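PDB 2HJ0: putative citrate lyase, alfa subunit from Streptococcus mutans, which is a putative citrate lyase alpha subunit of the CitF family, an alpha/beta protein built around two mixed beta sheets flanked by helices. Local coordinates for residues 50-55 with 80-85. Numbering follows the deposited sequence.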
ATOM      1  N   SER A  50      10.186  20.070 -15.021  1.00 21.06           N
ATOM      2  CA  SER A  50      11.431  20.819 -14.876  1.00 22.00           C
ATOM      3  C   SER A  50      11.591  21.574 -13.567  1.00 22.50           C
ATOM      4  O   SER A  50      12.695  21.658 -13.028  1.00 23.30           O
ATOM      5  CB  SER A  50      11.577  21.818 -16.012  1.00 22.22           C
ATOM      6  OG  SER A  50      10.564  22.791 -15.913  1.00 24.01           O
ATOM      7  N   SER A  51      10.498  22.120 -13.049  1.00 21.52           N
ATOM      8  CA  SER A  51      10.585  22.904 -11.828  1.00 20.60           C
ATOM      9  C   SER A  51       9.338  22.826 -10.969  1.00 20.62           C
ATOM     10  O   SER A  51       8.323  22.277 -11.383  1.00 20.98           O
ATOM     11  CB  SER A  51      10.806  24.360 -12.201  1.00 21.39           C
ATOM     12  OG  SER A  51       9.677  24.844 -12.922  1.00 18.36           O
ATOM     13  N   ILE A  52       9.408  23.406  -9.775  1.00 19.83           N
ATOM     14  CA  ILE A  52       8.246  23.415  -8.900  1.00 18.80           C
ATOM     15  C   ILE A  52       7.178  24.245  -9.590  1.00 19.04           C
ATOM     16  O   ILE A  52       5.995  23.949  -9.472  1.00 19.37           O
ATOM     17  CB  ILE A  52       8.565  24.034  -7.518  1.00 18.69           C
ATOM     18  CG1 ILE A  52       8.893  22.924  -6.516  1.00 18.43           C
ATOM     19  CG2 ILE A  52       7.397  24.848  -7.009  1.00 16.19           C
ATOM     20  CD1 ILE A  52      10.216  22.287  -6.734  1.00 19.93           C
ATOM     21  N   HIS A  53       7.599  25.277 -10.320  1.00 19.43           N
ATOM     22  CA  HIS A  53       6.660  26.151 -11.026  1.00 19.63           C
ATOM     23  C   HIS A  53       5.735  25.342 -11.939  1.00 19.88           C
ATOM     24  O   HIS A  53       4.516  25.381 -11.774  1.00 19.78           O
ATOM     25  CB  HIS A  53       7.415  27.209 -11.855  1.00 19.53           C
ATOM     26  CG  HIS A  53       6.527  28.281 -12.420  1.00 19.86           C
ATOM     27  ND1 HIS A  53       6.381  29.516 -11.824  1.00 20.53           N
ATOM     28  CD2 HIS A  53       5.684  28.276 -13.481  1.00 19.08           C
ATOM     29  CE1 HIS A  53       5.483  30.221 -12.491  1.00 19.85           C
ATOM     30  NE2 HIS A  53       5.044  29.491 -13.500  1.00 18.37           N
ATOM     31  N   GLU A  54       6.316  24.613 -12.896  1.00 19.06           N
ATOM     32  CA  GLU A  54       5.538  23.801 -13.834  1.00 18.61           C
ATOM     33  C   GLU A  54       4.680  22.776 -13.093  1.00 18.26           C
ATOM     34  O   GLU A  54       3.608  22.383 -13.554  1.00 16.47           O
ATOM     35  CB  GLU A  54       6.464  23.078 -14.812  1.00 19.99           C
ATOM     36  CG  GLU A  54       5.749  22.366 -15.946  1.00 23.02           C
ATOM     37  CD  GLU A  54       6.699  21.567 -16.833  1.00 26.42           C
ATOM     38  OE1 GLU A  54       6.236  21.021 -17.860  1.00 28.01           O
ATOM     39  OE2 GLU A  54       7.908  21.473 -16.512  1.00 27.56           O
ATOM     40  N   ALA A  55       5.154  22.338 -11.938  1.00 18.12           N
ATOM     41  CA  ALA A  55       4.398  21.379 -11.169  1.00 19.30           C
ATOM     42  C   ALA A  55       3.101  22.037 -10.734  1.00 19.72           C
ATOM     43  O   ALA A  55       2.026  21.471 -10.907  1.00 20.50           O
ATOM     44  CB  ALA A  55       5.198  20.934  -9.947  1.00 21.82           C
HETATM   45  N   MSE A  80       8.579  22.577   1.806  1.00 21.18           N
HETATM   46  CA  MSE A  80       7.497  23.474   2.225  1.00 23.41           C
HETATM   47  C   MSE A  80       7.719  24.907   1.741  1.00 22.97           C
HETATM   48  O   MSE A  80       6.934  25.419   0.949  1.00 22.03           O
HETATM   49  CB  MSE A  80       7.366  23.483   3.755  1.00 27.06           C
HETATM   50  CG  MSE A  80       6.122  22.778   4.332  1.00 31.29           C
HETATM   51 SE   MSE A  80       4.577  23.919   4.826  1.00 35.82          SE
HETATM   52  CE  MSE A  80       4.994  24.274   6.705  1.00 33.59           C
ATOM     53  N   ASN A  81       8.790  25.542   2.218  1.00 22.81           N
ATOM     54  CA  ASN A  81       9.098  26.925   1.855  1.00 24.11           C
ATOM     55  C   ASN A  81       9.254  27.087   0.363  1.00 25.49           C
ATOM     56  O   ASN A  81       8.966  28.143  -0.200  1.00 25.74           O
ATOM     57  CB  ASN A  81      10.389  27.408   2.525  1.00 22.83           C
ATOM     58  CG  ASN A  81      10.333  27.329   4.034  1.00 22.24           C
ATOM     59  OD1 ASN A  81       9.276  27.491   4.646  1.00 22.32           O
ATOM     60  ND2 ASN A  81      11.480  27.100   4.646  1.00 21.50           N
HETATM   61  N   MSE A  82       9.723  26.032  -0.273  1.00 27.58           N
HETATM   62  CA  MSE A  82       9.933  26.036  -1.708  1.00 29.71           C
HETATM   63  C   MSE A  82       8.605  26.174  -2.465  1.00 29.16           C
HETATM   64  O   MSE A  82       8.392  27.153  -3.179  1.00 28.98           O
HETATM   65  CB  MSE A  82      10.630  24.740  -2.099  1.00 34.25           C
HETATM   66  CG  MSE A  82      11.431  24.799  -3.375  1.00 40.54           C
HETATM   67 SE   MSE A  82      12.317  23.111  -3.609  1.00 51.56          SE
HETATM   68  CE  MSE A  82      13.648  23.262  -2.235  1.00 46.53           C
ATOM     69  N   VAL A  83       7.718  25.193  -2.301  1.00 27.30           N
ATOM     70  CA  VAL A  83       6.432  25.209  -2.982  1.00 25.46           C
ATOM     71  C   VAL A  83       5.634  26.472  -2.679  1.00 25.67           C
ATOM     72  O   VAL A  83       5.284  27.229  -3.588  1.00 25.48           O
ATOM     73  CB  VAL A  83       5.586  23.979  -2.597  1.00 24.50           C
ATOM     74  CG1 VAL A  83       4.225  24.033  -3.271  1.00 23.09           C
ATOM     75  CG2 VAL A  83       6.313  22.721  -2.993  1.00 23.56           C
ATOM     76  N   LEU A  84       5.353  26.690  -1.399  1.00 25.37           N
ATOM     77  CA  LEU A  84       4.595  27.849  -0.950  1.00 25.37           C
ATOM     78  C   LEU A  84       5.086  29.146  -1.577  1.00 26.27           C
ATOM     79  O   LEU A  84       4.304  29.926  -2.122  1.00 26.24           O
ATOM     80  CB  LEU A  84       4.662  27.954   0.574  1.00 23.41           C
ATOM     81  CG  LEU A  84       3.375  27.596   1.310  1.00 21.08           C
ATOM     82  CD1 LEU A  84       2.747  26.360   0.723  1.00 20.56           C
ATOM     83  CD2 LEU A  84       3.688  27.406   2.774  1.00 20.64           C
ATOM     84  N   ASP A  85       6.388  29.377  -1.510  1.00 27.22           N
ATOM     85  CA  ASP A  85       6.944  30.595  -2.071  1.00 27.90           C
ATOM     86  C   ASP A  85       6.592  30.742  -3.544  1.00 28.04           C
ATOM     87  O   ASP A  85       6.235  31.826  -4.002  1.00 29.32           O
ATOM     88  CB  ASP A  85       8.455  30.615  -1.878  1.00 28.95           C
ATOM     89  CG  ASP A  85       9.066  31.931  -2.276  1.00 31.34           C
ATOM     90  OD1 ASP A  85       9.286  32.132  -3.493  1.00 32.31           O
ATOM     91  OD2 ASP A  85       9.319  32.762  -1.371  1.00 32.92           O
TER
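Two helices of the layer flanking a mainly parallel beta sheet meet here, with I52 of helix 52-58 set against M82 and V83 of helix 79-89. I52 lies in the first turn of its helix, and its CB is directed toward helix 79-89. Its CD1 comes 3.9 Å from SE of M82, a selenomethionine. The two side chains cross at about a right angle. CG of M82 stands trans to the backbone N (chi1 -155°), and the chain stays extended through chi2 (176°), which carries SE out to I52. The second branch of I52 turns to V83, with CG2 4.2 Å from V83 CA. I52 CG1, which carries CD1, lies 4.4 Å from V83 CG2. V83 also packs on F69 of strand 66-69, placing helix 79-89 against the sheet. Polar groups of S50, S51 and E54 tie the start of helix 52-58 together. S51 is the N-cap residue, and its OG accepts a weak bond from E54 N. E54 OE2 accepts from S50 N at 3.1 Å and from S50 OG at 3.0 Å, the two donors reaching it from opposite faces of the carboxylate plane. No hydrogen bond joins the two segments, so their pairing depends on dispersion and side-chain shape, without a directional bond.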